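Local coordinates for zona occludens toxin N-terminal domain-containing protein (Neisseria meningitidis MC58, PDB 2R2A), which is of unestablished molecular function but, as the N-terminal domain of a Zot-family membrane protein with a P-loop NTPase-type fold, probably binds nucleotide, at residues T55-A61 with L72-M77; V91-Q97 with D125-Q131; R41-T45 with W80-N86. All coordinates share one frame. Residues are numbered along the deposited sequence.

Contact 1 of 3, residues T55-A61 with L72-M77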
loop_
_atom_site.group_PDB
_atom_site.type_symbol
_atom_site.label_atom_id
_atom_site.label_comp_id
_atom_site.label_asym_id
_atom_site.label_seq_id
_atom_site.Cartn_x
_atom_site.Cartn_y
_atom_site.Cartn_z
ATOM N N THR A 55 -3.403 12.528 4.869
ATOM C CA THR A 55 -4.206 12.333 6.061
ATOM C C THR A 55 -3.775 11.056 6.763
ATOM O O THR A 55 -3.717 10.005 6.125
ATOM C CB THR A 55 -5.672 12.236 5.680
ATOM O OG1 THR A 55 -6.040 13.454 5.022
ATOM C CG2 THR A 55 -6.523 12.017 6.894
ATOM N N TYR A 56 -3.470 11.161 8.060
ATOM C CA TYR A 56 -3.080 10.007 8.877
ATOM C C TYR A 56 -4.242 9.052 9.109
ATOM O O TYR A 56 -5.351 9.473 9.460
ATOM C CB TYR A 56 -2.504 10.437 10.235
ATOM C CG TYR A 56 -2.051 9.279 11.108
ATOM C CD1 TYR A 56 -2.821 8.868 12.205
ATOM C CD2 TYR A 56 -0.856 8.582 10.837
ATOM C CE1 TYR A 56 -2.428 7.813 13.009
ATOM C CE2 TYR A 56 -0.456 7.506 11.648
ATOM C CZ TYR A 56 -1.251 7.135 12.727
ATOM O OH TYR A 56 -0.889 6.086 13.536
ATOM N N ILE A 57 -3.967 7.758 8.935
ATOM C CA ILE A 57 -4.900 6.710 9.355
ATOM C C ILE A 57 -4.278 5.800 10.426
ATOM O O ILE A 57 -3.119 5.373 10.301
ATOM C CB ILE A 57 -5.446 5.890 8.145
ATOM C CG1 ILE A 57 -4.316 5.293 7.284
ATOM C CG2 ILE A 57 -6.322 6.772 7.282
ATOM C CD1 ILE A 57 -4.824 4.380 6.116
ATOM N N GLU A 58 -5.059 5.513 11.472
ATOM C CA GLU A 58 -4.639 4.631 12.564
ATOM C C GLU A 58 -4.872 3.166 12.215
ATOM O O GLU A 58 -6.003 2.754 11.935
ATOM C CB GLU A 58 -5.402 4.959 13.870
ATOM C CG GLU A 58 -4.904 4.186 15.100
ATOM C CD GLU A 58 -3.381 4.225 15.215
ATOM O OE1 GLU A 58 -2.823 5.316 15.443
ATOM O OE2 GLU A 58 -2.739 3.167 15.026
ATOM N N THR A 59 -3.803 2.382 12.228
ATOM C CA THR A 59 -3.914 0.965 11.914
ATOM C C THR A 59 -3.920 0.032 13.132
ATOM O O THR A 59 -4.182 -1.185 12.978
ATOM C CB THR A 59 -2.799 0.499 10.938
ATOM O OG1 THR A 59 -1.524 0.726 11.532
ATOM C CG2 THR A 59 -2.885 1.258 9.631
ATOM N N ASP A 60 -3.637 0.572 14.318
ATOM C CA ASP A 60 -3.636 -0.258 15.534
ATOM C C ASP A 60 -5.045 -0.260 16.112
ATOM O O ASP A 60 -5.512 0.749 16.637
ATOM C CB ASP A 60 -2.608 0.234 16.553
ATOM C CG ASP A 60 -2.490 -0.689 17.790
ATOM O OD1 ASP A 60 -3.368 -1.544 18.025
ATOM O OD2 ASP A 60 -1.495 -0.540 18.531
ATOM N N ALA A 61 -5.736 -1.385 15.976
ATOM C CA ALA A 61 -7.133 -1.453 16.380
ATOM C C ALA A 61 -7.352 -1.230 17.884
ATOM O O ALA A 61 -8.442 -0.855 18.294
ATOM C CB ALA A 61 -7.746 -2.759 15.927
ATOM N N LEU A 72 -9.314 9.177 11.932
ATOM C CA LEU A 72 -9.670 8.055 11.097
ATOM C C LEU A 72 -8.916 6.793 11.501
ATOM O O LEU A 72 -7.702 6.808 11.744
ATOM C CB LEU A 72 -9.389 8.342 9.629
ATOM C CG LEU A 72 -10.199 9.368 8.861
ATOM C CD1 LEU A 72 -9.673 9.339 7.424
ATOM C CD2 LEU A 72 -11.690 9.073 8.898
ATOM N N SER A 73 -9.676 5.710 11.584
ATOM C CA SER A 73 -9.116 4.404 11.798
ATOM C C SER A 73 -9.055 3.715 10.445
ATOM O O SER A 73 -9.974 3.876 9.620
ATOM C CB SER A 73 -10.003 3.615 12.760
ATOM O OG SER A 73 -9.555 2.268 12.833
ATOM N N ALA A 74 -8.004 2.917 10.210
ATOM C CA ALA A 74 -7.970 2.123 8.990
ATOM C C ALA A 74 -9.061 1.052 9.044
ATOM O O ALA A 74 -9.429 0.471 8.005
ATOM C CB ALA A 74 -6.575 1.471 8.785
ATOM N N HIS A 75 -9.558 0.789 10.258
ATOM C CA HIS A 75 -10.402 -0.375 10.499
ATOM C C HIS A 75 -11.846 -0.220 10.062
ATOM O O HIS A 75 -12.514 -1.223 9.820
ATOM C CB HIS A 75 -10.240 -0.905 11.935
ATOM C CG HIS A 75 -8.850 -1.391 12.209
ATOM N ND1 HIS A 75 -8.442 -2.678 11.925
ATOM C CD2 HIS A 75 -7.758 -0.747 12.684
ATOM C CE1 HIS A 75 -7.163 -2.811 12.234
ATOM N NE2 HIS A 75 -6.720 -1.651 12.683
ATOM N N ASP A 76 -12.332 1.019 9.936
ATOM C CA ASP A 76 -13.634 1.217 9.335
ATOM C C ASP A 76 -13.531 2.021 8.036
ATOM O O ASP A 76 -14.393 2.836 7.754
ATOM C CB ASP A 76 -14.615 1.869 10.317
ATOM C CG ASP A 76 -14.110 3.183 10.884
ATOM O OD1 ASP A 76 -13.028 3.668 10.477
ATOM O OD2 ASP A 76 -14.815 3.746 11.744
HETATM N N MSE A 77 -12.475 1.755 7.255
HETATM C CA MSE A 77 -12.264 2.390 5.962
HETATM C C MSE A 77 -13.457 2.158 5.049
HETATM O O MSE A 77 -13.808 3.026 4.255
HETATM C CB MSE A 77 -11.004 1.833 5.292
HETATM C CG MSE A 77 -10.497 2.665 4.095
HETATM SE SE MSE A 77 -8.818 1.927 3.423
HETATM C CE MSE A 77 -7.668 2.357 4.919
HETATM O O HOH W 1 -7.075 10.925 10.635
#
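Leu72 is the main bump here. Its side chain lies along the groove between Thr55 and Ile57, two residues that leave strand 55-58 on the same side: Leu72 CD1 is 4.2 Å from Thr55 CG2, and Leu72 CB is 4.2 Å from Ile57 CG2. Ile57 extends further, its CD1 reaching into a hollow lined by Ala74 CB at 4.3 Å and by CE of Met77 (selenomethionine) at 3.7 Å; Trp80 also packs on both Ile57 and Leu72. The small Ala74 leaves room for Thr59 as well, with 3.8 Å between Ala74 CB and Thr59 CG2. The backbones run parallel, Glu58 N donating to Leu72 O (3.0 Å) and Ala74 N to Glu58 O (2.6 Å). Where they part, a water fills the gap, donating to Tyr56 O and accepting from Leu72 N. Beyond Ala74 the 72-77 segment bends, and the His75 ring fits against the Thr59-Ala61 backbone, with NE2 donating to Thr59 O (2.6 Å) and the methyl of Ala61 resting over the ring face, Ala61 CB 3.7 Å from its centroid in a CH-pi contact. An ST turn, His75 N to Ser73 OG at 3.0 Å, starts the bend; that hydroxyl also bonds Leu64 O. A short, weakly bonded parallel strand, 72-73, thus forms the edge of the sheet beside strand 55-58, and the chain then turns through Ala74-Asp76 into helix 77-80.

Contact 2 of 3, residues V91-Q97 with D125-Q131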
loop_
_atom_site.group_PDB
_atom_site.type_symbol
_atom_site.label_atom_id
_atom_site.label_comp_id
_atom_site.label_asym_id
_atom_site.label_seq_id
_atom_site.Cartn_x
_atom_site.Cartn_y
_atom_site.Cartn_z
ATOM N N VAL A 91 -4.651 5.262 -0.999
ATOM C CA VAL A 91 -4.482 4.795 0.369
ATOM C C VAL A 91 -3.166 4.026 0.391
ATOM O O VAL A 91 -2.970 3.196 -0.478
ATOM C CB VAL A 91 -5.641 3.846 0.760
ATOM C CG1 VAL A 91 -5.380 3.216 2.093
ATOM C CG2 VAL A 91 -7.029 4.593 0.770
ATOM N N ILE A 92 -2.258 4.335 1.320
ATOM C CA ILE A 92 -0.964 3.616 1.409
ATOM C C ILE A 92 -0.858 3.084 2.838
ATOM O O ILE A 92 -0.843 3.882 3.809
ATOM C CB ILE A 92 0.255 4.550 1.125
ATOM C CG1 ILE A 92 0.095 5.193 -0.274
ATOM C CG2 ILE A 92 1.600 3.802 1.328
ATOM C CD1 ILE A 92 1.027 6.438 -0.529
ATOM N N VAL A 93 -0.797 1.759 2.978
ATOM C CA VAL A 93 -0.857 1.192 4.314
ATOM C C VAL A 93 0.467 0.472 4.521
ATOM O O VAL A 93 0.770 -0.499 3.837
ATOM C CB VAL A 93 -2.085 0.267 4.478
ATOM C CG1 VAL A 93 -2.041 -0.456 5.804
ATOM C CG2 VAL A 93 -3.416 1.101 4.397
ATOM N N ASP A 94 1.278 0.982 5.425
ATOM C CA ASP A 94 2.522 0.306 5.784
ATOM C C ASP A 94 2.205 -0.800 6.827
ATOM O O ASP A 94 1.318 -0.633 7.709
ATOM C CB ASP A 94 3.525 1.332 6.327
ATOM C CG ASP A 94 4.908 0.738 6.524
ATOM O OD1 ASP A 94 5.282 -0.142 5.728
ATOM O OD2 ASP A 94 5.617 1.145 7.462
ATOM N N GLU A 95 2.923 -1.910 6.735
ATOM C CA GLU A 95 2.701 -3.088 7.614
ATOM C C GLU A 95 1.212 -3.444 7.591
ATOM O O GLU A 95 0.542 -3.482 8.616
ATOM C CB GLU A 95 3.228 -2.845 9.050
ATOM C CG GLU A 95 4.806 -2.805 9.153
ATOM C CD GLU A 95 5.548 -4.103 8.645
ATOM O OE1 GLU A 95 5.493 -5.164 9.280
ATOM O OE2 GLU A 95 6.201 -4.053 7.580
ATOM N N ALA A 96 0.717 -3.692 6.383
ATOM C CA ALA A 96 -0.700 -3.823 6.120
ATOM C C ALA A 96 -1.369 -5.009 6.800
ATOM O O ALA A 96 -2.604 -5.073 6.800
ATOM C CB ALA A 96 -0.940 -3.910 4.596
ATOM N N GLN A 97 -0.579 -5.980 7.288
ATOM C CA GLN A 97 -1.125 -7.115 8.012
ATOM C C GLN A 97 -1.837 -6.661 9.285
ATOM O O GLN A 97 -2.616 -7.403 9.835
ATOM C CB GLN A 97 -0.038 -8.183 8.338
ATOM C CG GLN A 97 1.023 -7.822 9.366
ATOM C CD GLN A 97 2.211 -7.009 8.816
ATOM O OE1 GLN A 97 2.150 -6.457 7.742
ATOM N NE2 GLN A 97 3.292 -6.944 9.587
ATOM N N ASP A 125 -7.071 4.133 -5.359
ATOM C CA ASP A 125 -5.817 3.377 -5.515
ATOM C C ASP A 125 -5.267 2.985 -4.157
ATOM O O ASP A 125 -5.265 3.774 -3.230
ATOM C CB ASP A 125 -4.798 4.162 -6.317
ATOM C CG ASP A 125 -5.043 4.048 -7.813
ATOM O OD1 ASP A 125 -4.566 3.057 -8.414
ATOM O OD2 ASP A 125 -5.729 4.923 -8.379
ATOM N N ILE A 126 -4.809 1.747 -4.022
ATOM C CA ILE A 126 -4.378 1.267 -2.733
ATOM C C ILE A 126 -2.970 0.693 -2.898
ATOM O O ILE A 126 -2.713 0.012 -3.875
ATOM C CB ILE A 126 -5.308 0.117 -2.231
ATOM C CG1 ILE A 126 -6.751 0.623 -2.057
ATOM C CG2 ILE A 126 -4.727 -0.499 -0.919
ATOM C CD1 ILE A 126 -7.826 -0.501 -1.882
ATOM N N PHE A 127 -2.057 1.042 -1.993
ATOM C CA PHE A 127 -0.706 0.399 -1.926
ATOM C C PHE A 127 -0.630 -0.271 -0.567
ATOM O O PHE A 127 -0.884 0.385 0.449
ATOM C CB PHE A 127 0.398 1.444 -2.009
ATOM C CG PHE A 127 0.460 2.142 -3.328
ATOM C CD1 PHE A 127 1.328 1.694 -4.309
ATOM C CD2 PHE A 127 -0.414 3.219 -3.615
ATOM C CE1 PHE A 127 1.376 2.324 -5.587
ATOM C CE2 PHE A 127 -0.387 3.836 -4.891
ATOM C CZ PHE A 127 0.499 3.405 -5.853
ATOM N N VAL A 128 -0.213 -1.544 -0.522
ATOM C CA VAL A 128 -0.014 -2.195 0.769
ATOM C C VAL A 128 1.433 -2.680 0.824
ATOM O O VAL A 128 1.937 -3.220 -0.143
ATOM C CB VAL A 128 -0.977 -3.402 0.996
ATOM C CG1 VAL A 128 -2.381 -2.880 1.460
ATOM C CG2 VAL A 128 -1.076 -4.278 -0.242
ATOM N N LEU A 129 2.123 -2.340 1.907
ATOM C CA LEU A 129 3.507 -2.753 2.111
ATOM C C LEU A 129 3.498 -3.750 3.255
ATOM O O LEU A 129 2.752 -3.565 4.272
ATOM C CB LEU A 129 4.365 -1.543 2.515
ATOM C CG LEU A 129 4.722 -0.522 1.428
ATOM C CD1 LEU A 129 3.486 0.148 0.932
ATOM C CD2 LEU A 129 5.711 0.514 2.020
ATOM N N THR A 130 4.282 -4.827 3.117
ATOM C CA THR A 130 4.334 -5.732 4.244
ATOM C C THR A 130 5.625 -6.514 4.036
ATOM O O THR A 130 6.263 -6.378 2.976
ATOM C CB THR A 130 3.063 -6.668 4.347
ATOM O OG1 THR A 130 3.173 -7.489 5.536
ATOM C CG2 THR A 130 2.968 -7.604 3.140
ATOM N N GLN A 131 5.991 -7.335 5.012
ATOM C CA GLN A 131 7.217 -8.071 4.928
ATOM C C GLN A 131 7.087 -9.331 4.061
ATOM O O GLN A 131 8.104 -9.801 3.508
ATOM C CB GLN A 131 7.689 -8.471 6.344
ATOM C CG GLN A 131 8.107 -7.217 7.096
ATOM C CD GLN A 131 8.379 -7.481 8.548
ATOM O OE1 GLN A 131 9.230 -8.282 8.853
ATOM N NE2 GLN A 131 7.630 -6.807 9.453
#
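Leu129, Val91 and Glu95 lose the most surface in this pairing, and each marks a different stage of it. Val91 sits at the start, where the two strands run parallel, 9° apart in direction and 4.7 Å apart at the axes. Its N donates to Asp125 O and its O accepts from Phe127 N, both at 2.8 Å, while its side chain lies beside Ile126 (Val91 CB to Ile126 CG1 4.4 Å). The same alternation continues through Val93, whose N donates to Phe127 O at 2.9 Å. Leu129 comes where strand 91-93 has ended. Leu129 N still reaches Val93 O (3.0 Å), but Leu129 O accepts from Ala96 N (2.9 Å) rather than from Glu95 N, because Glu95 adopts a left-handed helical backbone conformation and swings the chain into a 3-10 turn. The Leu129 side chain touches Ile92 (CD1 to Ile92 CG2 4.1 Å) and brings its CB to 3.6 Å from Asp94 OD1. Glu95 itself starts out pointing away, then folds back: its OE1 accepts from Gln131 NE2 (2.7 Å) and from Gln97 NE2 (2.8 Å), and Gln97 OE1 in turn accepts from Thr130 OG1 (2.6 Å). Strand 90-93, helix 111-114 and strand 125-130 form a beta-alpha-beta crossover. A hydrophobic strand running into Asp94-Glu95, with strand 125-130 inserted between it and strand 7-11, is consistent with the Walker B strand of an ASCE-type P-loop NTPase.

Contact 3 of 3, residues R41-T45 with W80-N86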
loop_
_atom_site.group_PDB
_atom_site.type_symbol
_atom_site.label_atom_id
_atom_site.label_comp_id
_atom_site.label_asym_id
_atom_site.label_seq_id
_atom_site.Cartn_x
_atom_site.Cartn_y
_atom_site.Cartn_z
ATOM N N ARG A 41 -4.542 14.217 -5.783
ATOM C CA ARG A 41 -5.455 13.264 -5.140
ATOM C C ARG A 41 -5.105 13.174 -3.645
ATOM O O ARG A 41 -3.931 13.199 -3.283
ATOM C CB ARG A 41 -5.321 11.874 -5.794
ATOM C CG ARG A 41 -5.779 11.917 -7.245
ATOM C CD ARG A 41 -5.452 10.615 -7.946
ATOM N NE ARG A 41 -6.182 9.496 -7.373
ATOM C CZ ARG A 41 -6.040 8.229 -7.765
ATOM N NH1 ARG A 41 -5.189 7.926 -8.740
ATOM N NH2 ARG A 41 -6.727 7.252 -7.160
ATOM N N LYS A 42 -6.137 13.131 -2.799
ATOM C CA LYS A 42 -5.953 13.028 -1.362
ATOM C C LYS A 42 -5.257 11.697 -1.052
ATOM O O LYS A 42 -5.609 10.678 -1.647
ATOM C CB LYS A 42 -7.315 13.076 -0.673
ATOM C CG LYS A 42 -7.254 13.051 0.825
ATOM C CD LYS A 42 -8.643 13.393 1.436
ATOM C CE LYS A 42 -8.515 13.622 2.946
ATOM N NZ LYS A 42 -9.832 13.707 3.689
ATOM N N VAL A 43 -4.266 11.727 -0.156
ATOM C CA VAL A 43 -3.493 10.538 0.269
ATOM C C VAL A 43 -3.797 10.189 1.746
ATOM O O VAL A 43 -3.710 11.047 2.619
ATOM C CB VAL A 43 -1.964 10.752 0.061
ATOM C CG1 VAL A 43 -1.132 9.511 0.507
ATOM C CG2 VAL A 43 -1.640 11.056 -1.418
ATOM N N PHE A 44 -4.216 8.954 2.002
ATOM C CA PHE A 44 -4.395 8.457 3.376
ATOM C C PHE A 44 -3.243 7.516 3.639
ATOM O O PHE A 44 -2.972 6.634 2.820
ATOM C CB PHE A 44 -5.721 7.694 3.517
ATOM C CG PHE A 44 -6.953 8.567 3.311
ATOM C CD1 PHE A 44 -7.594 8.623 2.077
ATOM C CD2 PHE A 44 -7.474 9.289 4.378
ATOM C CE1 PHE A 44 -8.742 9.424 1.894
ATOM C CE2 PHE A 44 -8.613 10.109 4.209
ATOM C CZ PHE A 44 -9.241 10.164 2.963
ATOM N N THR A 45 -2.546 7.689 4.752
ATOM C CA THR A 45 -1.462 6.760 5.049
ATOM C C THR A 45 -1.159 6.707 6.518
ATOM O O THR A 45 -1.572 7.590 7.263
ATOM C CB THR A 45 -0.182 7.054 4.201
ATOM O OG1 THR A 45 0.785 6.002 4.357
ATOM C CG2 THR A 45 0.438 8.409 4.553
ATOM N N TRP A 80 -15.926 5.428 5.870
ATOM C CA TRP A 80 -15.504 6.751 5.415
ATOM C C TRP A 80 -14.939 6.854 3.986
ATOM O O TRP A 80 -14.949 7.945 3.421
ATOM C CB TRP A 80 -14.518 7.390 6.398
ATOM C CG TRP A 80 -13.304 6.573 6.768
ATOM C CD1 TRP A 80 -13.186 5.741 7.841
ATOM C CD2 TRP A 80 -12.014 6.552 6.104
ATOM N NE1 TRP A 80 -11.930 5.187 7.882
ATOM C CE2 TRP A 80 -11.188 5.667 6.838
ATOM C CE3 TRP A 80 -11.485 7.186 4.964
ATOM C CZ2 TRP A 80 -9.852 5.399 6.479
ATOM C CZ3 TRP A 80 -10.160 6.916 4.602
ATOM C CH2 TRP A 80 -9.361 6.020 5.356
ATOM N N ILE A 81 -14.424 5.757 3.415
ATOM C CA ILE A 81 -13.890 5.788 2.043
ATOM C C ILE A 81 -14.968 6.105 0.977
ATOM O O ILE A 81 -14.639 6.591 -0.121
ATOM C CB ILE A 81 -13.053 4.520 1.663
ATOM C CG1 ILE A 81 -11.990 4.853 0.615
ATOM C CG2 ILE A 81 -13.925 3.412 1.116
ATOM C CD1 ILE A 81 -10.785 5.681 1.116
ATOM N N LYS A 82 -16.234 5.850 1.313
ATOM C CA LYS A 82 -17.344 6.029 0.370
ATOM C C LYS A 82 -17.901 7.454 0.368
ATOM O O LYS A 82 -18.747 7.809 -0.476
ATOM C CB LYS A 82 -18.435 4.976 0.605
ATOM C CG LYS A 82 -17.808 3.614 0.918
ATOM C CD LYS A 82 -18.572 2.406 0.402
ATOM C CE LYS A 82 -17.604 1.188 0.395
ATOM N NZ LYS A 82 -18.273 -0.128 0.639
ATOM N N LYS A 83 -17.418 8.281 1.295
ATOM C CA LYS A 83 -17.901 9.657 1.361
ATOM C C LYS A 83 -17.233 10.606 0.380
ATOM O O LYS A 83 -16.004 10.594 0.243
ATOM C CB LYS A 83 -17.935 10.202 2.795
ATOM C CG LYS A 83 -16.631 10.480 3.504
ATOM C CD LYS A 83 -16.981 10.752 4.986
ATOM C CE LYS A 83 -15.749 10.774 5.882
ATOM N NZ LYS A 83 -16.104 10.395 7.297
ATOM N N PRO A 84 -18.056 11.429 -0.321
ATOM C CA PRO A 84 -17.662 12.316 -1.411
ATOM C C PRO A 84 -16.287 12.974 -1.340
ATOM O O PRO A 84 -15.617 13.039 -2.359
ATOM C CB PRO A 84 -18.760 13.409 -1.405
ATOM C CG PRO A 84 -19.852 12.911 -0.497
ATOM C CD PRO A 84 -19.515 11.493 -0.113
ATOM N N GLU A 85 -15.886 13.498 -0.183
ATOM C CA GLU A 85 -14.595 14.186 -0.097
ATOM C C GLU A 85 -13.442 13.210 -0.300
ATOM O O GLU A 85 -12.317 13.634 -0.582
ATOM C CB GLU A 85 -14.425 14.909 1.238
ATOM C CG GLU A 85 -14.691 14.046 2.488
ATOM C CD GLU A 85 -16.091 14.252 3.062
ATOM O OE1 GLU A 85 -16.740 15.290 2.783
ATOM O OE2 GLU A 85 -16.552 13.370 3.807
ATOM N N ASN A 86 -13.738 11.916 -0.169
ATOM C CA ASN A 86 -12.726 10.848 -0.239
ATOM C C ASN A 86 -12.699 9.994 -1.515
ATOM O O ASN A 86 -11.813 9.145 -1.675
ATOM C CB ASN A 86 -12.851 9.944 0.985
ATOM C CG ASN A 86 -12.609 10.680 2.288
ATOM O OD1 ASN A 86 -11.887 11.674 2.340
ATOM N ND2 ASN A 86 -13.222 10.198 3.349
#
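Phe44 offers a ring face to the edge of the Trp80 indole: Phe44 CE2 is 3.6 Å from Trp80 CZ3, and the two six-membered rings form an edge-to-face pair with centroids 4.8 Å apart and planes inclined at 51°. Near the plane of the phenyl ring, at its tip, Asn86 OD1 comes within 3.1 Å of Phe44 CZ, and Ile81 CD1 lies 4.3 Å from Phe44 CE1. Leu72 and Ile57 also pack on both aromatic side chains, so Phe44 is enclosed on the side of the sheet from which it projects. Strand 43-45 is an inner strand here, lying between strands 55-58 and 90-93, and the 80-86 loop belongs to the crossover that carries the chain from edge strand 72-73, through helix 77-80, over that side and back into strand 90-93. The loop is braced from within. Trp80 to Lys83 is a type I turn, and Trp80 O accepts both Lys83 N (3.3 Å) and Asn86 ND2 (2.8 Å); Asn86 N closes the next bend on Lys83 O at 2.7 Å. With its amide nitrogen committed to Trp80 O, Asn86 turns OD1 toward strand 43-45, where it accepts a hydrogen bond from Lys42 NZ at 3.2 Å. The Lys42 chain is fully extended to get there, its CD passing 4.2 Å from Glu85 O.

All three contacts reach the same sheet: contacts 1 and 2 pair strands within it, while contact 3 packs the 80-86 loop on strand 43-45, which lies between strands 55-58 and 90-93. Contact 3 lies about 12 Å from contact 1 and about 16 Å from contact 2, centre to centre. Thr55 N to Val43 O (2.7 Å) and Ile57 N to Thr45 O (2.9 Å) join contacts 1 and 3, while Arg41 NH2 meets Asp125 OD2 in a 2.8 Å salt bridge between contacts 3 and 2. Contact 2 borders the probable nucleotide site: the Asp94 side chain is about 6 Å from a bound sulfate, probably from the crystallisation liquor, which may mark the phosphate-binding pocket, and the Leu129 side chain touches the putative P-loop.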